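Local atomic coordinates of envelope polyprotein (PDB entry 5FXU), a protein that forms the Gn glycoprotein ectodomain of the Puumala hantavirus surface and probably acts with its partner glycoprotein in host-cell attachment and entry. Residues Ser78-Ile86 against Ile280-Thr290; Asp113-Gln122 against Phe301-Thr310. All blocks are in the same frame, centred on the assembly; numbering follows the deposited sequence.

Interaction 1. Residues Ser78-Ile86 against Ile280-Thr290; sequences SFQTKSSEI and IGKVTGKAPST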
loop_
_atom_site.group_PDB
_atom_site.type_symbol
_atom_site.label_atom_id
_atom_site.label_comp_id
_atom_site.label_asym_id
_atom_site.label_seq_id
_atom_site.Cartn_x
_atom_site.Cartn_y
_atom_site.Cartn_z
ATOM N N SER A 78 25.752 -16.707 8.029
ATOM C CA SER A 78 26.473 -15.513 8.385
ATOM C C SER A 78 25.544 -14.419 8.945
ATOM O O SER A 78 25.931 -13.282 8.967
ATOM C CB SER A 78 27.222 -14.996 7.152
ATOM O OG SER A 78 28.341 -15.815 6.856
ATOM N N PHE A 79 24.337 -14.745 9.390
ATOM C CA PHE A 79 23.374 -13.733 9.843
ATOM C C PHE A 79 22.917 -14.026 11.236
ATOM O O PHE A 79 22.755 -15.168 11.627
ATOM C CB PHE A 79 22.108 -13.722 8.996
ATOM C CG PHE A 79 22.355 -13.627 7.540
ATOM C CD1 PHE A 79 22.681 -12.410 6.973
ATOM C CD2 PHE A 79 22.233 -14.748 6.719
ATOM C CE1 PHE A 79 22.899 -12.307 5.603
ATOM C CE2 PHE A 79 22.455 -14.664 5.350
ATOM C CZ PHE A 79 22.792 -13.440 4.785
ATOM N N GLN A 80 22.696 -12.966 11.978
ATOM C CA GLN A 80 21.950 -13.028 13.182
ATOM C C GLN A 80 20.736 -12.149 12.941
ATOM O O GLN A 80 20.883 -10.979 12.563
ATOM C CB GLN A 80 22.781 -12.467 14.304
ATOM C CG GLN A 80 22.235 -12.760 15.683
ATOM C CD GLN A 80 22.929 -11.910 16.700
ATOM O OE1 GLN A 80 22.973 -10.668 16.566
ATOM N NE2 GLN A 80 23.480 -12.544 17.709
ATOM N N THR A 81 19.545 -12.719 13.112
ATOM C CA THR A 81 18.330 -11.929 13.108
ATOM C C THR A 81 17.780 -11.815 14.506
ATOM O O THR A 81 18.118 -12.588 15.369
ATOM C CB THR A 81 17.256 -12.519 12.213
ATOM O OG1 THR A 81 16.765 -13.717 12.799
ATOM C CG2 THR A 81 17.789 -12.792 10.821
ATOM N N LYS A 82 16.965 -10.805 14.744
ATOM C CA LYS A 82 16.228 -10.730 15.991
ATOM C C LYS A 82 14.918 -9.982 15.782
ATOM O O LYS A 82 14.740 -9.311 14.752
ATOM C CB LYS A 82 17.070 -10.068 17.067
ATOM C CG LYS A 82 17.329 -8.595 16.862
ATOM C CD LYS A 82 18.114 -8.010 18.025
ATOM C CE LYS A 82 18.767 -6.667 17.646
ATOM N NZ LYS A 82 19.842 -6.218 18.587
ATOM N N SER A 83 14.030 -10.084 16.769
ATOM C CA SER A 83 12.765 -9.396 16.707
ATOM C C SER A 83 12.225 -8.964 18.055
ATOM O O SER A 83 12.590 -9.518 19.060
ATOM C CB SER A 83 11.724 -10.241 15.947
ATOM O OG SER A 83 11.706 -11.587 16.354
ATOM N N SER A 84 11.363 -7.942 18.033
ATOM C CA SER A 84 10.643 -7.456 19.201
ATOM C C SER A 84 9.353 -6.745 18.800
ATOM O O SER A 84 9.175 -6.357 17.648
ATOM C CB SER A 84 11.525 -6.510 20.003
ATOM O OG SER A 84 11.986 -5.428 19.220
ATOM N N GLU A 85 8.450 -6.583 19.763
ATOM C CA GLU A 85 7.179 -5.896 19.533
ATOM C C GLU A 85 7.295 -4.438 19.925
ATOM O O GLU A 85 7.758 -4.122 21.009
ATOM C CB GLU A 85 6.035 -6.580 20.273
ATOM C CG GLU A 85 5.478 -7.767 19.493
ATOM C CD GLU A 85 6.498 -8.890 19.344
ATOM O OE1 GLU A 85 6.835 -9.505 20.377
ATOM O OE2 GLU A 85 6.951 -9.170 18.206
ATOM N N ILE A 86 6.920 -3.557 19.005
ATOM C CA ILE A 86 6.971 -2.108 19.207
ATOM C C ILE A 86 5.708 -1.509 18.665
ATOM O O ILE A 86 4.970 -2.186 17.953
ATOM C CB ILE A 86 8.134 -1.463 18.464
ATOM C CG1 ILE A 86 8.026 -1.728 16.965
ATOM C CG2 ILE A 86 9.437 -2.005 19.009
ATOM C CD1 ILE A 86 8.987 -0.904 16.159
ATOM N N ILE A 280 22.140 -10.294 -0.048
ATOM C CA ILE A 280 23.125 -10.916 0.828
ATOM C C ILE A 280 22.778 -12.366 1.094
ATOM O O ILE A 280 23.647 -13.210 1.053
ATOM C CB ILE A 280 23.240 -10.190 2.201
ATOM C CG1 ILE A 280 23.389 -8.671 2.061
ATOM C CG2 ILE A 280 24.421 -10.721 2.996
ATOM C CD1 ILE A 280 24.647 -8.203 1.357
ATOM N N GLY A 281 21.528 -12.663 1.421
ATOM C CA GLY A 281 21.122 -14.048 1.606
ATOM C C GLY A 281 19.820 -14.253 2.337
ATOM O O GLY A 281 19.190 -13.284 2.763
ATOM N N LYS A 282 19.444 -15.524 2.499
ATOM C CA LYS A 282 18.189 -15.904 3.165
ATOM C C LYS A 282 18.240 -15.757 4.686
ATOM O O LYS A 282 19.211 -16.149 5.320
ATOM C CB LYS A 282 17.785 -17.326 2.780
ATOM C CG LYS A 282 17.452 -17.414 1.297
ATOM C CD LYS A 282 17.448 -18.833 0.734
ATOM C CE LYS A 282 17.823 -18.821 -0.748
ATOM N NZ LYS A 282 17.233 -19.973 -1.485
ATOM N N VAL A 283 17.181 -15.184 5.251
ATOM C CA VAL A 283 17.043 -15.061 6.690
ATOM C C VAL A 283 15.670 -15.504 7.170
ATOM O O VAL A 283 14.687 -15.456 6.435
ATOM C CB VAL A 283 17.345 -13.623 7.183
ATOM C CG1 VAL A 283 18.814 -13.290 6.975
ATOM C CG2 VAL A 283 16.460 -12.599 6.491
ATOM N N THR A 284 15.618 -15.913 8.428
ATOM C CA THR A 284 14.377 -16.308 9.051
ATOM C C THR A 284 14.254 -15.600 10.375
ATOM O O THR A 284 15.218 -15.006 10.869
ATOM C CB THR A 284 14.320 -17.824 9.269
ATOM O OG1 THR A 284 15.448 -18.233 10.071
ATOM C CG2 THR A 284 14.349 -18.563 7.934
ATOM N N GLY A 285 13.061 -15.646 10.952
ATOM C CA GLY A 285 12.851 -15.008 12.243
ATOM C C GLY A 285 11.530 -15.344 12.869
ATOM O O GLY A 285 10.717 -16.031 12.262
ATOM N N LYS A 286 11.329 -14.815 14.080
ATOM C CA LYS A 286 10.138 -15.077 14.876
ATOM C C LYS A 286 9.215 -13.876 14.932
ATOM O O LYS A 286 9.592 -12.811 15.434
ATOM C CB LYS A 286 10.543 -15.454 16.284
ATOM C CG LYS A 286 11.558 -16.587 16.344
ATOM C CD LYS A 286 12.123 -16.722 17.748
ATOM C CE LYS A 286 12.915 -18.003 17.869
ATOM N NZ LYS A 286 13.678 -18.019 19.143
ATOM N N ALA A 287 8.007 -14.052 14.408
ATOM C CA ALA A 287 6.991 -13.007 14.422
ATOM C C ALA A 287 5.671 -13.607 14.887
ATOM O O ALA A 287 5.163 -14.504 14.225
ATOM C CB ALA A 287 6.851 -12.403 13.048
ATOM N N PRO A 288 5.141 -13.177 16.035
ATOM C CA PRO A 288 5.792 -12.209 16.934
ATOM C C PRO A 288 7.035 -12.815 17.601
ATOM O O PRO A 288 7.269 -14.013 17.480
ATOM C CB PRO A 288 4.695 -11.859 17.956
ATOM C CG PRO A 288 3.733 -12.988 17.893
ATOM C CD PRO A 288 3.774 -13.508 16.478
ATOM N N SER A 289 7.836 -11.981 18.254
ATOM C CA SER A 289 9.097 -12.417 18.859
ATOM C C SER A 289 8.928 -13.473 19.944
ATOM O O SER A 289 9.872 -14.219 20.227
ATOM C CB SER A 289 9.854 -11.227 19.449
ATOM O OG SER A 289 9.149 -10.667 20.539
ATOM N N THR A 290 7.730 -13.528 20.534
ATOM C CA THR A 290 7.370 -14.544 21.517
ATOM C C THR A 290 7.158 -15.956 20.961
ATOM O O THR A 290 7.022 -16.881 21.736
ATOM C CB THR A 290 6.089 -14.141 22.246
ATOM O OG1 THR A 290 5.069 -13.886 21.283
ATOM C CG2 THR A 290 6.328 -12.905 23.089
HETATM O O HOH W 1 13.336 -13.231 15.249
#
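The Phe79 ring meets Val283 over one face, where CG1 sits 3.9 Å from the ring centroid, a CH-pi contact displaced toward the rim. At the ring's edge lies Ile280, whose CG2 approaches Phe79 CE1 to 3.4 Å, while Gly281 CA and Lys282 O reach the ring obliquely. Glu85 supplies the second flat group: its carboxylate grips Ser289 twice, OE1 accepting from Ser289 OG at 2.6 Å and OE2 from Ser289 N at 2.9 Å with an N-H...O angle of 171°. Both oxygens are met on their syn sides, 23° out of the carboxylate plane. A bend at chi2 turns the carboxylate toward Ser289 and sets OE2 against Pro288, and Thr58 gives OE2 a further partner.

Between these ends, two hydroxyls bond to backbone carbonyls. Thr81 OG1 donates to Thr284 O at 2.8 Å, and Ser83 OG donates to Lys286 O at 2.6 Å on a lone pair. A water donates to Ser83 OG and accepts from Lys286 N, doubling that link. The strand axes approach to 6.9 Å at 33°, too far apart for backbone pairing, and the bonds all involve side chains. Strand 79-89 pairs with 54-64 and strand 278-285 with 296-302, the latter through a classic beta bulge in which Ile280 and Gly281 both face Ala300: the arrangement is face-to-face packing of two beta-sheets.

Interaction 2. Residues Asp113-Gln122 against Phe301-Thr310; sequences DLSCNQTACQ and FSGNPLYTST. With NAG (2-acetamido-2-deoxy-beta-D-glucopyranose), chain C.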
loop_
_atom_site.group_PDB
_atom_site.type_symbol
_atom_site.label_atom_id
_atom_site.label_comp_id
_atom_site.label_asym_id
_atom_site.label_seq_id
_atom_site.Cartn_x
_atom_site.Cartn_y
_atom_site.Cartn_z
ATOM N N ASP A 113 3.929 4.775 4.351
ATOM C CA ASP A 113 4.549 3.454 4.429
ATOM C C ASP A 113 6.070 3.678 4.515
ATOM O O ASP A 113 6.536 4.794 4.265
ATOM C CB ASP A 113 4.147 2.580 3.207
ATOM C CG ASP A 113 4.285 1.048 3.482
ATOM O OD1 ASP A 113 4.933 0.702 4.516
ATOM O OD2 ASP A 113 3.752 0.196 2.667
ATOM N N LEU A 114 6.833 2.634 4.845
ATOM C CA LEU A 114 8.288 2.743 5.064
ATOM C C LEU A 114 9.030 1.770 4.167
ATOM O O LEU A 114 8.633 0.629 4.054
ATOM C CB LEU A 114 8.650 2.422 6.501
ATOM C CG LEU A 114 7.976 3.252 7.581
ATOM C CD1 LEU A 114 8.229 2.670 8.963
ATOM C CD2 LEU A 114 8.472 4.674 7.499
ATOM N N SER A 115 10.087 2.259 3.526
ATOM C CA SER A 115 10.948 1.469 2.686
ATOM C C SER A 115 12.317 1.679 3.306
ATOM O O SER A 115 12.839 2.793 3.261
ATOM C CB SER A 115 10.936 1.949 1.233
ATOM O OG SER A 115 9.656 1.806 0.666
ATOM N N CYS A 116 12.886 0.612 3.857
ATOM C CA CYS A 116 14.030 0.707 4.752
ATOM C C CYS A 116 15.145 -0.310 4.451
ATOM O O CYS A 116 14.886 -1.442 4.044
ATOM C CB CYS A 116 13.562 0.421 6.163
ATOM S SG CYS A 116 12.172 1.390 6.753
ATOM N N ASN A 117 16.376 0.098 4.681
ATOM C CA ASN A 117 17.493 -0.842 4.789
ATOM C C ASN A 117 17.776 -0.975 6.270
ATOM O O ASN A 117 16.970 -0.521 7.071
ATOM C CB ASN A 117 18.688 -0.409 3.923
ATOM C CG ASN A 117 19.328 0.899 4.371
ATOM O OD1 ASN A 117 19.134 1.358 5.501
ATOM N ND2 ASN A 117 20.095 1.499 3.474
ATOM N N GLN A 118 18.904 -1.572 6.653
ATOM C CA GLN A 118 19.239 -1.708 8.086
ATOM C C GLN A 118 19.315 -0.406 8.885
ATOM O O GLN A 118 18.988 -0.396 10.062
ATOM C CB GLN A 118 20.575 -2.434 8.254
ATOM C CG GLN A 118 20.543 -3.897 7.912
ATOM C CD GLN A 118 21.934 -4.421 7.729
ATOM O OE1 GLN A 118 22.614 -4.022 6.789
ATOM N NE2 GLN A 118 22.359 -5.333 8.595
ATOM N N THR A 119 19.763 0.671 8.254
ATOM C CA THR A 119 20.093 1.911 8.970
ATOM C C THR A 119 19.177 3.094 8.672
ATOM O O THR A 119 19.105 4.017 9.471
ATOM C CB THR A 119 21.551 2.330 8.675
ATOM O OG1 THR A 119 21.770 2.445 7.253
ATOM C CG2 THR A 119 22.502 1.284 9.211
ATOM N N ALA A 120 18.495 3.088 7.528
ATOM C CA ALA A 120 17.661 4.207 7.132
ATOM C C ALA A 120 16.326 3.803 6.509
ATOM O O ALA A 120 16.223 2.740 5.921
ATOM C CB ALA A 120 18.448 5.079 6.168
ATOM N N CYS A 121 15.341 4.699 6.613
ATOM C CA CYS A 121 14.010 4.534 6.012
ATOM C C CYS A 121 13.583 5.719 5.146
ATOM O O CYS A 121 13.731 6.860 5.534
ATOM C CB CYS A 121 12.942 4.376 7.102
ATOM S SG CYS A 121 13.104 2.814 7.997
ATOM N N GLN A 122 12.996 5.424 3.991
ATOM C CA GLN A 122 12.321 6.421 3.171
ATOM C C GLN A 122 10.818 6.282 3.385
ATOM O O GLN A 122 10.218 5.307 2.934
ATOM C CB GLN A 122 12.706 6.219 1.713
ATOM C CG GLN A 122 14.179 6.495 1.455
ATOM C CD GLN A 122 14.534 6.503 -0.018
ATOM O OE1 GLN A 122 15.310 5.682 -0.473
ATOM N NE2 GLN A 122 13.993 7.460 -0.766
ATOM N N PHE A 301 19.234 -7.715 2.562
ATOM C CA PHE A 301 19.954 -6.922 1.609
ATOM C C PHE A 301 20.631 -5.724 2.283
ATOM O O PHE A 301 20.328 -5.368 3.428
ATOM C CB PHE A 301 19.015 -6.442 0.511
ATOM C CG PHE A 301 18.068 -5.375 0.952
ATOM C CD1 PHE A 301 16.840 -5.708 1.513
ATOM C CD2 PHE A 301 18.396 -4.024 0.814
ATOM C CE1 PHE A 301 15.945 -4.713 1.906
ATOM C CE2 PHE A 301 17.508 -3.038 1.220
ATOM C CZ PHE A 301 16.287 -3.383 1.766
ATOM N N SER A 302 21.534 -5.107 1.527
ATOM C CA SER A 302 22.110 -3.818 1.876
ATOM C C SER A 302 22.047 -2.897 0.676
ATOM O O SER A 302 21.817 -3.331 -0.454
ATOM C CB SER A 302 23.558 -3.965 2.357
ATOM O OG SER A 302 24.366 -4.484 1.328
ATOM N N GLY A 303 22.252 -1.622 0.943
ATOM C CA GLY A 303 22.226 -0.614 -0.068
ATOM C C GLY A 303 20.908 0.101 -0.004
ATOM O O GLY A 303 20.225 0.111 1.019
ATOM N N ASN A 304 20.542 0.679 -1.131
ATOM C CA ASN A 304 19.410 1.570 -1.178
ATOM C C ASN A 304 18.120 0.793 -1.009
ATOM O O ASN A 304 17.900 -0.218 -1.688
ATOM C CB ASN A 304 19.420 2.459 -2.413
ATOM C CG ASN A 304 20.724 3.264 -2.529
ATOM O OD1 ASN A 304 21.802 2.705 -2.787
ATOM N ND2 ASN A 304 20.637 4.566 -2.288
ATOM N N PRO A 305 17.287 1.220 -0.055
ATOM C CA PRO A 305 15.995 0.571 0.093
ATOM C C PRO A 305 15.228 0.684 -1.211
ATOM O O PRO A 305 15.328 1.702 -1.893
ATOM C CB PRO A 305 15.332 1.369 1.203
ATOM C CG PRO A 305 16.032 2.680 1.212
ATOM C CD PRO A 305 17.446 2.345 0.876
ATOM N N LEU A 306 14.554 -0.370 -1.610
ATOM C CA LEU A 306 13.875 -0.377 -2.887
ATOM C C LEU A 306 12.368 -0.613 -2.691
ATOM O O LEU A 306 11.556 0.207 -3.098
ATOM C CB LEU A 306 14.496 -1.429 -3.784
ATOM C CG LEU A 306 14.217 -1.317 -5.284
ATOM C CD1 LEU A 306 14.718 0.004 -5.858
ATOM C CD2 LEU A 306 14.892 -2.474 -6.004
ATOM N N TYR A 307 12.011 -1.704 -2.034
ATOM C CA TYR A 307 10.615 -2.032 -1.742
ATOM C C TYR A 307 10.227 -1.533 -0.357
ATOM O O TYR A 307 11.071 -1.206 0.459
ATOM C CB TYR A 307 10.412 -3.545 -1.828
ATOM C CG TYR A 307 10.882 -4.137 -3.139
ATOM C CD1 TYR A 307 10.351 -3.695 -4.339
ATOM C CD2 TYR A 307 11.847 -5.143 -3.177
ATOM C CE1 TYR A 307 10.775 -4.217 -5.543
ATOM C CE2 TYR A 307 12.279 -5.677 -4.377
ATOM C CZ TYR A 307 11.736 -5.203 -5.555
ATOM O OH TYR A 307 12.168 -5.695 -6.755
ATOM N N THR A 308 8.934 -1.521 -0.089
ATOM C CA THR A 308 8.436 -1.265 1.238
ATOM C C THR A 308 8.874 -2.387 2.179
ATOM O O THR A 308 9.102 -3.514 1.741
ATOM C CB THR A 308 6.877 -1.123 1.256
ATOM O OG1 THR A 308 6.261 -2.320 0.790
ATOM C CG2 THR A 308 6.423 0.028 0.397
ATOM N N SER A 309 8.946 -2.078 3.466
ATOM C CA SER A 309 9.438 -2.992 4.484
ATOM C C SER A 309 8.335 -3.379 5.460
ATOM O O SER A 309 8.633 -3.853 6.546
ATOM C CB SER A 309 10.572 -2.327 5.263
ATOM O OG SER A 309 11.500 -1.714 4.395
ATOM N N THR A 310 7.070 -3.220 5.073
ATOM C CA THR A 310 5.943 -3.524 5.967
ATOM C C THR A 310 4.996 -4.562 5.345
ATOM O O THR A 310 4.784 -4.585 4.135
ATOM C CB THR A 310 5.129 -2.271 6.268
ATOM O OG1 THR A 310 4.708 -1.708 5.026
ATOM C CG2 THR A 310 5.965 -1.228 7.028
HETATM C C1 NAG C . 20.775 2.742 3.733
HETATM C C2 NAG C . 22.251 2.388 3.606
HETATM C C3 NAG C . 23.107 3.639 3.752
HETATM C C4 NAG C . 22.609 4.855 2.954
HETATM C C5 NAG C . 21.074 4.980 2.960
HETATM C C6 NAG C . 20.497 5.943 1.922
HETATM C C7 NAG C . 23.186 0.263 4.420
HETATM C C8 NAG C . 23.502 -0.508 5.660
HETATM N N2 NAG C . 22.645 1.461 4.655
HETATM O O3 NAG C . 24.441 3.301 3.373
HETATM O O4 NAG C . 23.210 5.964 3.643
HETATM O O5 NAG C . 20.482 3.696 2.722
HETATM O O6 NAG C . 20.486 5.315 0.634
HETATM O O7 NAG C . 23.417 -0.196 3.308
HETATM O O HOH W 2 4.084 -2.328 2.346
HETATM O O HOH W 3 9.473 1.960 -2.018
HETATM O O HOH W 4 13.105 -3.808 3.868
HETATM O O HOH W 5 13.546 -1.681 1.369
HETATM O O HOH W 6 20.732 -2.890 4.881
#
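Asn117 meets Gly303 through its glycosylated amide: ND2, bonded to C1 of the N-acetylglucosamine, donates to Gly303 O at 2.8 Å with an N-H...O angle of 172°. This is an N-glycosylation sequon, Asn117-Gln118-Thr119, set in the turn of a beta-hairpin. Gly303 O lies in the amide plane of Asn117, although ND2 stands above the carbonyl plane of Gly303. Pro305 packs its CB 3.5 Å from Ser115 O, and Phe301 brings CZ to Cys116 O at an oblique angle. Farther along, Ser309 ties in twice, its N donating to Leu114 O and its OG accepting from Cys116 N. Thr310 OG1 donates to Asp113 OD1 over a very short 2.5 Å; the carboxylate reaches it with CG anti to the backbone N (chi1 -157°), and its other oxygen, OD2, is held by Thr344 and a water that also bonds to Thr308 OG1 and Thr310 O.

The next shell fixes these groups. Asn117 OD1 accepts from Thr119 N and Ala120 N in an Asx turn and wider Asx motif, limiting rotation of the amide. The Cys116-Cys121 disulfide and the Ser115-Gln122 backbone pair brace the hairpin, and Gln122 NE2 is held by Leu26 O while its OE1 touches Pro305. Two waters lie beside Cys116 O, one also near Ser309 OG and the other near Tyr307 O. The sugar's acetamido group is gripped from both segments: its N2 donates to Thr119 OG1 at 2.9 Å, and its O7 accepts from Gly303 N at 3.0 Å.

How the interactions relate
Interactions 1 and 2 lie on the same side of the chain's centre, with their own centres about 16 Å apart. They are joined through the three-stranded antiparallel sheet, in which strand 278-285 of interaction 1 neighbours strand 296-302, whose end enters interaction 2. Direct packing confirms the link: Ile280 CD1 lies 3.7 Å from Ser302 OG, and Ile280 CG1 lies 3.9 Å from Phe301 CA. The segments alternate along the chain, so the two contacts interlock in sequence. Their settings differ, interaction 1 being a surface contact about 23 Å from the chain's centre and interaction 2 a buried one at about 15 Å, with the Asn117 glycan attached at the latter.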